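Local coordinates for protein 4-amino-4-deoxy-L-arabinose transferase or related glycosyltransferases of PMT family (Cupriavidus metallidurans, PDB 5EZM) that probably transfers 4-amino-4-deoxy-L-arabinose to lipid A, acting as a zinc-binding membrane glycosyltransferase of the GT-C fold, at residues E59-E64 with A507-F512; Y80-Y85 with P518-P523; H491-Y496 with W563-V568. All coordinates share one frame; numbering follows the deposited sequence.

Contact 1 of 3, residues E59-E64 with A507-F512; sequences EGRYAE and ADELTF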
loop_
_atom_site.group_PDB
_atom_site.type_symbol
_atom_site.label_atom_id
_atom_site.label_comp_id
_atom_site.label_asym_id
_atom_site.label_seq_id
_atom_site.Cartn_x
_atom_site.Cartn_y
_atom_site.Cartn_z
ATOM N N GLU A 59 -7.262 1.285 3.456
ATOM C CA GLU A 59 -6.760 1.344 4.829
ATOM C C GLU A 59 -7.813 0.871 5.821
ATOM O O GLU A 59 -7.534 0.047 6.705
ATOM C CB GLU A 59 -6.318 2.767 5.172
ATOM C CG GLU A 59 -5.110 3.255 4.412
ATOM C CD GLU A 59 -4.436 4.413 5.111
ATOM O OE1 GLU A 59 -5.125 5.413 5.407
ATOM O OE2 GLU A 59 -3.220 4.312 5.383
ATOM N N GLY A 60 -9.035 1.388 5.685
ATOM C CA GLY A 60 -10.106 0.966 6.570
ATOM C C GLY A 60 -10.461 -0.499 6.401
ATOM O O GLY A 60 -10.657 -1.211 7.385
ATOM N N ARG A 61 -10.538 -0.969 5.150
ATOM C CA ARG A 61 -10.929 -2.354 4.900
ATOM C C ARG A 61 -9.953 -3.332 5.540
ATOM O O ARG A 61 -10.360 -4.266 6.241
ATOM C CB ARG A 61 -11.035 -2.625 3.397
ATOM C CG ARG A 61 -11.039 -4.117 3.064
ATOM C CD ARG A 61 -11.307 -4.404 1.594
ATOM N NE ARG A 61 -10.491 -3.579 0.711
ATOM C CZ ARG A 61 -10.984 -2.811 -0.253
ATOM N NH1 ARG A 61 -12.290 -2.775 -0.472
ATOM N NH2 ARG A 61 -10.169 -2.086 -1.005
ATOM N N TYR A 62 -8.655 -3.142 5.304
ATOM C CA TYR A 62 -7.691 -4.091 5.845
ATOM C C TYR A 62 -7.517 -3.916 7.348
ATOM O O TYR A 62 -7.319 -4.906 8.067
ATOM C CB TYR A 62 -6.365 -3.960 5.098
ATOM C CG TYR A 62 -6.530 -4.247 3.624
ATOM C CD1 TYR A 62 -7.184 -5.396 3.195
ATOM C CD2 TYR A 62 -6.079 -3.353 2.663
ATOM C CE1 TYR A 62 -7.361 -5.661 1.852
ATOM C CE2 TYR A 62 -6.251 -3.610 1.311
ATOM C CZ TYR A 62 -6.893 -4.766 0.913
ATOM O OH TYR A 62 -7.068 -5.029 -0.427
ATOM N N ALA A 63 -7.619 -2.679 7.849
ATOM C CA ALA A 63 -7.546 -2.480 9.292
ATOM C C ALA A 63 -8.705 -3.168 9.999
ATOM O O ALA A 63 -8.531 -3.741 11.084
ATOM C CB ALA A 63 -7.526 -0.989 9.623
ATOM N N GLU A 64 -9.893 -3.142 9.388
ATOM C CA GLU A 64 -11.074 -3.731 10.011
ATOM C C GLU A 64 -11.086 -5.246 9.878
ATOM O O GLU A 64 -11.418 -5.947 10.839
ATOM C CB GLU A 64 -12.349 -3.142 9.408
ATOM C CG GLU A 64 -13.621 -3.884 9.814
ATOM C CD GLU A 64 -13.890 -3.849 11.315
ATOM O OE1 GLU A 64 -13.301 -3.006 12.021
ATOM O OE2 GLU A 64 -14.702 -4.666 11.793
ATOM N N ALA A 507 -24.449 -5.266 -1.192
ATOM C CA ALA A 507 -23.308 -5.386 -0.297
ATOM C C ALA A 507 -21.982 -5.064 -0.973
ATOM O O ALA A 507 -20.934 -5.168 -0.324
ATOM C CB ALA A 507 -23.253 -6.797 0.297
ATOM N N ASP A 508 -22.004 -4.684 -2.248
ATOM C CA ASP A 508 -20.798 -4.309 -2.993
ATOM C C ASP A 508 -19.858 -5.515 -2.970
ATOM O O ASP A 508 -20.303 -6.633 -3.275
ATOM C CB ASP A 508 -20.245 -3.012 -2.410
ATOM C CG ASP A 508 -19.109 -2.440 -3.229
ATOM O OD1 ASP A 508 -19.383 -1.854 -4.299
ATOM O OD2 ASP A 508 -17.942 -2.574 -2.800
ATOM N N GLU A 509 -18.586 -5.353 -2.599
ATOM C CA GLU A 509 -17.640 -6.462 -2.566
ATOM C C GLU A 509 -17.980 -7.505 -1.508
ATOM O O GLU A 509 -17.332 -8.557 -1.471
ATOM C CB GLU A 509 -16.231 -5.931 -2.324
ATOM C CG GLU A 509 -15.992 -5.489 -0.895
ATOM C CD GLU A 509 -14.990 -4.359 -0.794
ATOM O OE1 GLU A 509 -15.126 -3.377 -1.556
ATOM O OE2 GLU A 509 -14.064 -4.453 0.041
ATOM N N LEU A 510 -18.960 -7.242 -0.645
ATOM C CA LEU A 510 -19.432 -8.229 0.315
ATOM C C LEU A 510 -20.601 -9.048 -0.214
ATOM O O LEU A 510 -21.074 -9.951 0.489
ATOM C CB LEU A 510 -19.825 -7.543 1.628
ATOM C CG LEU A 510 -18.651 -7.047 2.475
ATOM C CD1 LEU A 510 -19.138 -6.269 3.685
ATOM C CD2 LEU A 510 -17.780 -8.216 2.907
ATOM N N THR A 511 -21.059 -8.761 -1.437
ATOM C CA THR A 511 -22.181 -9.487 -2.029
ATOM C C THR A 511 -22.032 -10.994 -1.858
ATOM O O THR A 511 -22.937 -11.666 -1.347
ATOM C CB THR A 511 -22.304 -9.129 -3.513
ATOM O OG1 THR A 511 -22.920 -7.842 -3.649
ATOM C CG2 THR A 511 -23.128 -10.175 -4.253
ATOM N N PHE A 512 -20.882 -11.538 -2.264
ATOM C CA PHE A 512 -20.659 -12.976 -2.155
ATOM C C PHE A 512 -20.861 -13.450 -0.724
ATOM O O PHE A 512 -21.616 -14.399 -0.469
ATOM C CB PHE A 512 -19.255 -13.322 -2.651
ATOM C CG PHE A 512 -18.959 -14.791 -2.647
ATOM C CD1 PHE A 512 -19.356 -15.591 -3.703
ATOM C CD2 PHE A 512 -18.278 -15.372 -1.591
ATOM C CE1 PHE A 512 -19.084 -16.944 -3.706
ATOM C CE2 PHE A 512 -18.002 -16.727 -1.588
ATOM C CZ PHE A 512 -18.405 -17.514 -2.647
#

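Contact 2 of 3, residues Y80-Y85 with P518-P523; sequences YNALKY and PQRVVP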
loop_
_atom_site.group_PDB
_atom_site.type_symbol
_atom_site.label_atom_id
_atom_site.label_comp_id
_atom_site.label_asym_id
_atom_site.label_seq_id
_atom_site.Cartn_x
_atom_site.Cartn_y
_atom_site.Cartn_z
ATOM N N TYR A 80 -15.012 -9.791 6.619
ATOM C CA TYR A 80 -15.108 -8.337 6.559
ATOM C C TYR A 80 -16.534 -7.969 6.945
ATOM O O TYR A 80 -17.481 -8.287 6.215
ATOM C CB TYR A 80 -14.753 -7.814 5.163
ATOM C CG TYR A 80 -14.629 -6.307 5.054
ATOM C CD1 TYR A 80 -14.220 -5.539 6.137
ATOM C CD2 TYR A 80 -14.930 -5.652 3.867
ATOM C CE1 TYR A 80 -14.103 -4.159 6.037
ATOM C CE2 TYR A 80 -14.823 -4.272 3.758
ATOM C CZ TYR A 80 -14.409 -3.529 4.847
ATOM O OH TYR A 80 -14.300 -2.156 4.745
ATOM N N ASN A 81 -16.682 -7.312 8.097
ATOM C CA ASN A 81 -17.989 -7.019 8.681
ATOM C C ASN A 81 -18.793 -8.305 8.870
ATOM O O ASN A 81 -19.947 -8.418 8.449
ATOM C CB ASN A 81 -18.746 -5.991 7.840
ATOM C CG ASN A 81 -18.026 -4.654 7.786
ATOM O OD1 ASN A 81 -18.166 -3.824 8.685
ATOM N ND2 ASN A 81 -17.238 -4.444 6.734
ATOM N N ALA A 82 -18.145 -9.289 9.497
ATOM C CA ALA A 82 -18.746 -10.562 9.877
ATOM C C ALA A 82 -19.053 -11.428 8.662
ATOM O O ALA A 82 -19.557 -12.545 8.808
ATOM C CB ALA A 82 -20.014 -10.340 10.711
ATOM N N LEU A 83 -18.734 -10.945 7.464
ATOM C CA LEU A 83 -19.035 -11.661 6.235
ATOM C C LEU A 83 -17.759 -12.165 5.575
ATOM O O LEU A 83 -16.719 -11.501 5.610
ATOM C CB LEU A 83 -19.800 -10.774 5.251
ATOM C CG LEU A 83 -21.143 -10.240 5.737
ATOM C CD1 LEU A 83 -21.707 -9.293 4.698
ATOM C CD2 LEU A 83 -22.100 -11.388 6.012
ATOM N N LYS A 84 -17.857 -13.348 4.969
ATOM C CA LYS A 84 -16.712 -13.956 4.302
ATOM C C LYS A 84 -16.165 -13.028 3.228
ATOM O O LYS A 84 -16.916 -12.493 2.405
ATOM C CB LYS A 84 -17.105 -15.298 3.682
ATOM C CG LYS A 84 -17.468 -16.375 4.687
ATOM C CD LYS A 84 -17.796 -17.678 3.985
ATOM C CE LYS A 84 -18.055 -18.791 4.982
ATOM N NZ LYS A 84 -18.178 -20.121 4.315
ATOM N N TYR A 85 -14.850 -12.832 3.248
ATOM C CA TYR A 85 -14.147 -11.986 2.287
ATOM C C TYR A 85 -13.041 -12.840 1.679
ATOM O O TYR A 85 -11.994 -13.043 2.300
ATOM C CB TYR A 85 -13.593 -10.736 2.960
ATOM C CG TYR A 85 -13.031 -9.708 2.006
ATOM C CD1 TYR A 85 -13.871 -8.950 1.199
ATOM C CD2 TYR A 85 -11.663 -9.483 1.922
ATOM C CE1 TYR A 85 -13.362 -8.002 0.326
ATOM C CE2 TYR A 85 -11.146 -8.537 1.053
ATOM C CZ TYR A 85 -12.000 -7.799 0.258
ATOM O OH TYR A 85 -11.494 -6.856 -0.609
ATOM N N PRO A 518 -26.746 -15.997 4.300
ATOM C CA PRO A 518 -27.806 -14.978 4.252
ATOM C C PRO A 518 -28.451 -14.683 5.597
ATOM O O PRO A 518 -29.172 -13.683 5.705
ATOM C CB PRO A 518 -28.821 -15.579 3.275
ATOM C CG PRO A 518 -28.623 -17.051 3.403
ATOM C CD PRO A 518 -27.154 -17.251 3.643
ATOM N N GLN A 519 -28.224 -15.506 6.620
ATOM C CA GLN A 519 -28.782 -15.252 7.941
ATOM C C GLN A 519 -28.051 -14.147 8.694
ATOM O O GLN A 519 -28.418 -13.850 9.836
ATOM C CB GLN A 519 -28.775 -16.537 8.774
ATOM C CG GLN A 519 -29.726 -17.608 8.257
ATOM C CD GLN A 519 -29.816 -18.808 9.180
ATOM O OE1 GLN A 519 -29.071 -18.916 10.154
ATOM N NE2 GLN A 519 -30.734 -19.719 8.876
ATOM N N ARG A 520 -27.036 -13.535 8.086
ATOM C CA ARG A 520 -26.267 -12.466 8.707
ATOM C C ARG A 520 -26.468 -11.127 8.010
ATOM O O ARG A 520 -25.742 -10.168 8.302
ATOM C CB ARG A 520 -24.780 -12.828 8.715
ATOM C CG ARG A 520 -24.494 -14.273 9.088
ATOM C CD ARG A 520 -23.032 -14.621 8.855
ATOM N NE ARG A 520 -22.143 -13.953 9.799
ATOM C CZ ARG A 520 -21.564 -14.557 10.832
ATOM N NH1 ARG A 520 -21.774 -15.849 11.048
ATOM N NH2 ARG A 520 -20.769 -13.873 11.644
ATOM N N VAL A 521 -27.440 -11.034 7.106
ATOM C CA VAL A 521 -27.568 -9.891 6.209
ATOM C C VAL A 521 -29.042 -9.699 5.867
ATOM O O VAL A 521 -29.796 -10.669 5.747
ATOM C CB VAL A 521 -26.693 -10.102 4.949
ATOM C CG1 VAL A 521 -27.275 -9.402 3.735
ATOM C CG2 VAL A 521 -25.275 -9.619 5.207
ATOM N N VAL A 522 -29.457 -8.443 5.740
ATOM C CA VAL A 522 -30.782 -8.102 5.236
ATOM C C VAL A 522 -30.700 -8.066 3.712
ATOM O O VAL A 522 -29.893 -7.296 3.168
ATOM C CB VAL A 522 -31.273 -6.760 5.792
ATOM C CG1 VAL A 522 -32.760 -6.583 5.522
ATOM C CG2 VAL A 522 -30.976 -6.661 7.282
ATOM N N PRO A 523 -31.498 -8.865 2.996
ATOM C CA PRO A 523 -31.309 -8.955 1.538
ATOM C C PRO A 523 -31.602 -7.661 0.806
ATOM O O PRO A 523 -30.830 -7.268 -0.076
ATOM C CB PRO A 523 -32.284 -10.069 1.124
ATOM C CG PRO A 523 -32.654 -10.773 2.388
ATOM C CD PRO A 523 -32.578 -9.743 3.465
#

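Contact 3 of 3, residues H491-Y496 with W563-V568; sequences HTLPFY and WRRVVV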
loop_
_atom_site.group_PDB
_atom_site.type_symbol
_atom_site.label_atom_id
_atom_site.label_comp_id
_atom_site.label_asym_id
_atom_site.label_seq_id
_atom_site.Cartn_x
_atom_site.Cartn_y
_atom_site.Cartn_z
ATOM N N HIS A 491 -16.172 1.923 5.006
ATOM C CA HIS A 491 -14.925 1.201 5.212
ATOM C C HIS A 491 -14.144 1.660 6.436
ATOM O O HIS A 491 -13.234 0.945 6.869
ATOM C CB HIS A 491 -14.033 1.331 3.977
ATOM C CG HIS A 491 -14.561 0.621 2.770
ATOM N ND1 HIS A 491 -14.475 -0.746 2.615
ATOM C CD2 HIS A 491 -15.169 1.089 1.656
ATOM C CE1 HIS A 491 -15.009 -1.089 1.456
ATOM N NE2 HIS A 491 -15.437 0.007 0.854
ATOM N N THR A 492 -14.466 2.817 7.005
ATOM C CA THR A 492 -13.691 3.356 8.116
ATOM C C THR A 492 -14.478 3.483 9.407
ATOM O O THR A 492 -13.915 3.268 10.485
ATOM C CB THR A 492 -13.121 4.727 7.742
ATOM O OG1 THR A 492 -14.191 5.603 7.369
ATOM C CG2 THR A 492 -12.148 4.597 6.583
ATOM N N LEU A 493 -15.763 3.830 9.336
ATOM C CA LEU A 493 -16.538 4.038 10.557
ATOM C C LEU A 493 -16.704 2.772 11.394
ATOM O O LEU A 493 -16.574 2.867 12.629
ATOM C CB LEU A 493 -17.905 4.644 10.215
ATOM C CG LEU A 493 -18.794 4.985 11.414
ATOM C CD1 LEU A 493 -18.151 6.068 12.260
ATOM C CD2 LEU A 493 -20.173 5.416 10.958
ATOM N N PRO A 494 -16.994 1.592 10.829
ATOM C CA PRO A 494 -17.075 0.398 11.690
ATOM C C PRO A 494 -15.790 0.113 12.449
ATOM O O PRO A 494 -15.853 -0.332 13.602
ATOM C CB PRO A 494 -17.429 -0.730 10.707
ATOM C CG PRO A 494 -17.215 -0.169 9.351
ATOM C CD PRO A 494 -17.438 1.295 9.458
ATOM N N PHE A 495 -14.623 0.369 11.846
ATOM C CA PHE A 495 -13.369 0.189 12.571
ATOM C C PHE A 495 -13.306 1.107 13.782
ATOM O O PHE A 495 -12.979 0.668 14.891
ATOM C CB PHE A 495 -12.172 0.449 11.654
ATOM C CG PHE A 495 -10.840 0.408 12.367
ATOM C CD1 PHE A 495 -10.195 -0.800 12.594
ATOM C CD2 PHE A 495 -10.233 1.574 12.809
ATOM C CE1 PHE A 495 -8.967 -0.839 13.248
ATOM C CE2 PHE A 495 -9.006 1.543 13.462
ATOM C CZ PHE A 495 -8.373 0.337 13.681
ATOM N N TYR A 496 -13.608 2.392 13.586
ATOM C CA TYR A 496 -13.540 3.336 14.698
ATOM C C TYR A 496 -14.594 3.042 15.756
ATOM O O TYR A 496 -14.396 3.375 16.930
ATOM C CB TYR A 496 -13.670 4.768 14.185
ATOM C CG TYR A 496 -12.395 5.269 13.559
ATOM C CD1 TYR A 496 -11.321 5.652 14.350
ATOM C CD2 TYR A 496 -12.255 5.345 12.178
ATOM C CE1 TYR A 496 -10.145 6.103 13.786
ATOM C CE2 TYR A 496 -11.077 5.798 11.603
ATOM C CZ TYR A 496 -10.028 6.173 12.416
ATOM O OH TYR A 496 -8.857 6.623 11.860
ATOM N N TRP A 563 -20.184 14.754 6.269
ATOM C CA TRP A 563 -20.398 15.076 4.864
ATOM C C TRP A 563 -20.703 13.853 4.006
ATOM O O TRP A 563 -21.233 14.008 2.899
ATOM C CB TRP A 563 -19.181 15.804 4.303
ATOM C CG TRP A 563 -18.995 17.166 4.867
ATOM C CD1 TRP A 563 -17.972 17.592 5.666
ATOM C CD2 TRP A 563 -19.855 18.294 4.681
ATOM N NE1 TRP A 563 -18.140 18.919 5.983
ATOM C CE2 TRP A 563 -19.290 19.373 5.393
ATOM C CE3 TRP A 563 -21.045 18.499 3.977
ATOM C CZ2 TRP A 563 -19.871 20.636 5.415
ATOM C CZ3 TRP A 563 -21.624 19.750 4.007
ATOM C CH2 TRP A 563 -21.039 20.803 4.724
ATOM N N ARG A 564 -20.390 12.649 4.481
ATOM C CA ARG A 564 -20.522 11.452 3.669
ATOM C C ARG A 564 -21.522 10.439 4.206
ATOM O O ARG A 564 -21.826 9.470 3.501
ATOM C CB ARG A 564 -19.156 10.762 3.511
ATOM C CG ARG A 564 -18.113 11.604 2.785
ATOM C CD ARG A 564 -16.816 10.835 2.554
ATOM N NE ARG A 564 -17.021 9.633 1.749
ATOM C CZ ARG A 564 -17.087 8.400 2.244
ATOM N NH1 ARG A 564 -16.957 8.199 3.548
ATOM N NH2 ARG A 564 -17.282 7.365 1.436
ATOM N N ARG A 565 -22.046 10.626 5.416
ATOM C CA ARG A 565 -22.888 9.603 6.013
ATOM C C ARG A 565 -23.882 10.237 6.976
ATOM O O ARG A 565 -23.603 11.262 7.608
ATOM C CB ARG A 565 -22.042 8.539 6.736
ATOM C CG ARG A 565 -20.975 9.119 7.648
ATOM C CD ARG A 565 -20.165 8.069 8.400
ATOM N NE ARG A 565 -19.210 7.348 7.563
ATOM C CZ ARG A 565 -18.048 7.840 7.133
ATOM N NH1 ARG A 565 -17.684 9.083 7.430
ATOM N NH2 ARG A 565 -17.250 7.088 6.386
ATOM N N VAL A 566 -25.055 9.616 7.054
ATOM C CA VAL A 566 -26.077 9.899 8.052
ATOM C C VAL A 566 -26.250 8.637 8.885
ATOM O O VAL A 566 -26.370 7.535 8.331
ATOM C CB VAL A 566 -27.412 10.312 7.404
ATOM C CG1 VAL A 566 -28.428 10.704 8.468
ATOM C CG2 VAL A 566 -27.202 11.438 6.407
ATOM N N VAL A 567 -26.248 8.796 10.206
ATOM C CA VAL A 567 -26.351 7.686 11.146
ATOM C C VAL A 567 -27.591 7.905 11.997
ATOM O O VAL A 567 -27.683 8.906 12.726
ATOM C CB VAL A 567 -25.099 7.557 12.026
ATOM C CG1 VAL A 567 -25.233 6.358 12.955
ATOM C CG2 VAL A 567 -23.853 7.439 11.159
ATOM N N VAL A 568 -28.530 6.962 11.921
ATOM C CA VAL A 568 -29.855 7.111 12.506
ATOM C C VAL A 568 -30.141 5.938 13.438
ATOM O O VAL A 568 -29.421 4.938 13.463
ATOM C CB VAL A 568 -30.949 7.211 11.426
ATOM C CG1 VAL A 568 -30.663 8.374 10.487
ATOM C CG2 VAL A 568 -31.034 5.910 10.649
#

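Contact 1 of 3, residues E59-E64 with A507-F512
Arg-61 and Glu-509 have the nearest CA atoms of the two segments, yet these lie 10.8 Å apart, so the backbones do not meet and two long side chains span the gap. Arg-61 sits on helix 58-72, Glu-509 in a short 3-10 turn just before helix 511-516. The link is a salt bridge with a hydrogen bond in it, from Arg-61 NH1 to Glu-509 OE2 at 2.5 Å. That value is shorter than expected, and at 2.70 Å resolution its exact length is doubtful. The carboxylate oxygen comes to the edge of the guanidinium, near its plane. The N-H points at it imperfectly, at 144°, and the two flat groups are turned 34° from each other. Arg-61 runs out nearly extended, CG anti to the backbone N (chi1 163°), and then bends at chi3 to bring NH1 to the acid. Its NH2 forms a second salt bridge with Asp-58, so two carboxylates hold the guanidinium and would limit its rotation. The 3-10 turn is braced from within. Asp-508 O accepts both Thr-511 N and Thr-511 OG1, the hydroxyl at 2.9 Å in the carbonyl plane, on a lone pair. Glu-509 lies close to the zinc site made by Glu-87, His-268 and His-270. Its side chain is about 5 Å from the metal at the nearest atoms. Arg-61 thus fixes an acid that lies beside two of the zinc ligands, Glu-87 and His-270. Both touching residues are buried. Tyr-80 of strand 79-80 packs on Arg-61 and on Glu-509, while Phe-495 of helix 493-497 covers Ala-63 and Glu-64 further along helix 58-72.

Contact 2 of 3, residues Y80-Y85 with P518-P523
Leu-83 and Val-521 form the tight part of this contact. Both methyls of the leucine touch one branch of the valine. CD1 of Leu-83 lies 3.6 Å from CG2 of Val-521, and CD2 of Leu-83 lies 3.7 Å from the same CG2. The two side chains cross at about a right angle. Val-521 has CG1 anti to its backbone N (chi1 151°), which leaves CG2 as the branch facing the leucine. CD2 of Leu-83 also reaches CB of Arg-520, at 4.1 Å. Leu-83 is buried, and Met-503 of strand 502-504 packs on both it and Val-521.

The other side is polar and looser. Arg-520 is exposed and runs past Leu-83 in the opposite direction, then bends at chi3 toward Ala-82. Its NE stands 3.1 Å from Ala-82 O, which approaches the guanidinium obliquely. Ala-82 CB meets the edge of the same group in its plane, 3.7 Å from Arg-520 NH2. Ala-82 O accepts a hydrogen bond from Arg-79 NH1.

Ala-82 is in a type I' turn from Tyr-80 to Leu-83. The turn is the two-residue loop of a beta hairpin, with Leu-83 N bonded to Tyr-80 O at 3.2 Å. This hairpin of strands 79-80 and 83-84 meets the loop between helices 511-516 and 525-534, beside strand 502-504 at the border of the C-terminal sheet.

Contact 3 of 3, residues H491-Y496 with W563-V568
In the C-terminal domain, helix 493-497 packs against the start of strand 566-569, a member of the five-stranded mixed sheet. Leu-493 and Arg-565 carry the contact. Leu-493 CD2 lies over the aliphatic part of Arg-565, 3.7 Å from Arg-565 CD, and reaches Val-567 CG2 at 4.2 Å. CG of Leu-493 is anti to the backbone N (chi1 -177°), which turns the branch toward the strand. Arg-565 bends at chi3 and carries its guanidinium past Leu-493 CB, which is 4.0 Å from NE. The side chain of Thr-492 crosses that of Arg-565 at about a right angle; OG1 lies 3.5 Å from Arg-565 NH2 without a hydrogen bond and bonds instead to Ser-465 O.

The charge of Arg-565 is met just beyond the segments. NE pairs with Asp-490, whose OD2 also accepts the backbone N of Thr-492 and Leu-493, and NH1 pairs with Asp-562. A leucine in its place would probably leave Asp-490 and Asp-562 without their positive mate. The arginine therefore works in two ways: its methylenes join an apolar layer, and its buried guanidinium is paired with two acids, which probably offset the cost of burying its charge.

In the fold
Along the chain the first segments come in the order 59-64, 80-85, 491-496, and the second in the order 507-512, 518-523, 563-568, so all three contacts interlock. The centres of contacts 1 and 2 are 11 Å apart, of 1 and 3 14 Å, and of 2 and 3 18 Å. Contacts 1 and 2 join helix 58-72 and hairpin 79-84 to the C-terminal domain, at the start of helix 511-516 and just after its end. They do so near the zinc site, which lies closest to contact 1. Contact 3 ties helix and sheet together within that domain. Tyr-80 OH and His-491 ND1, 2.6 Å apart and probably hydrogen-bonded, link contacts 2 and 3.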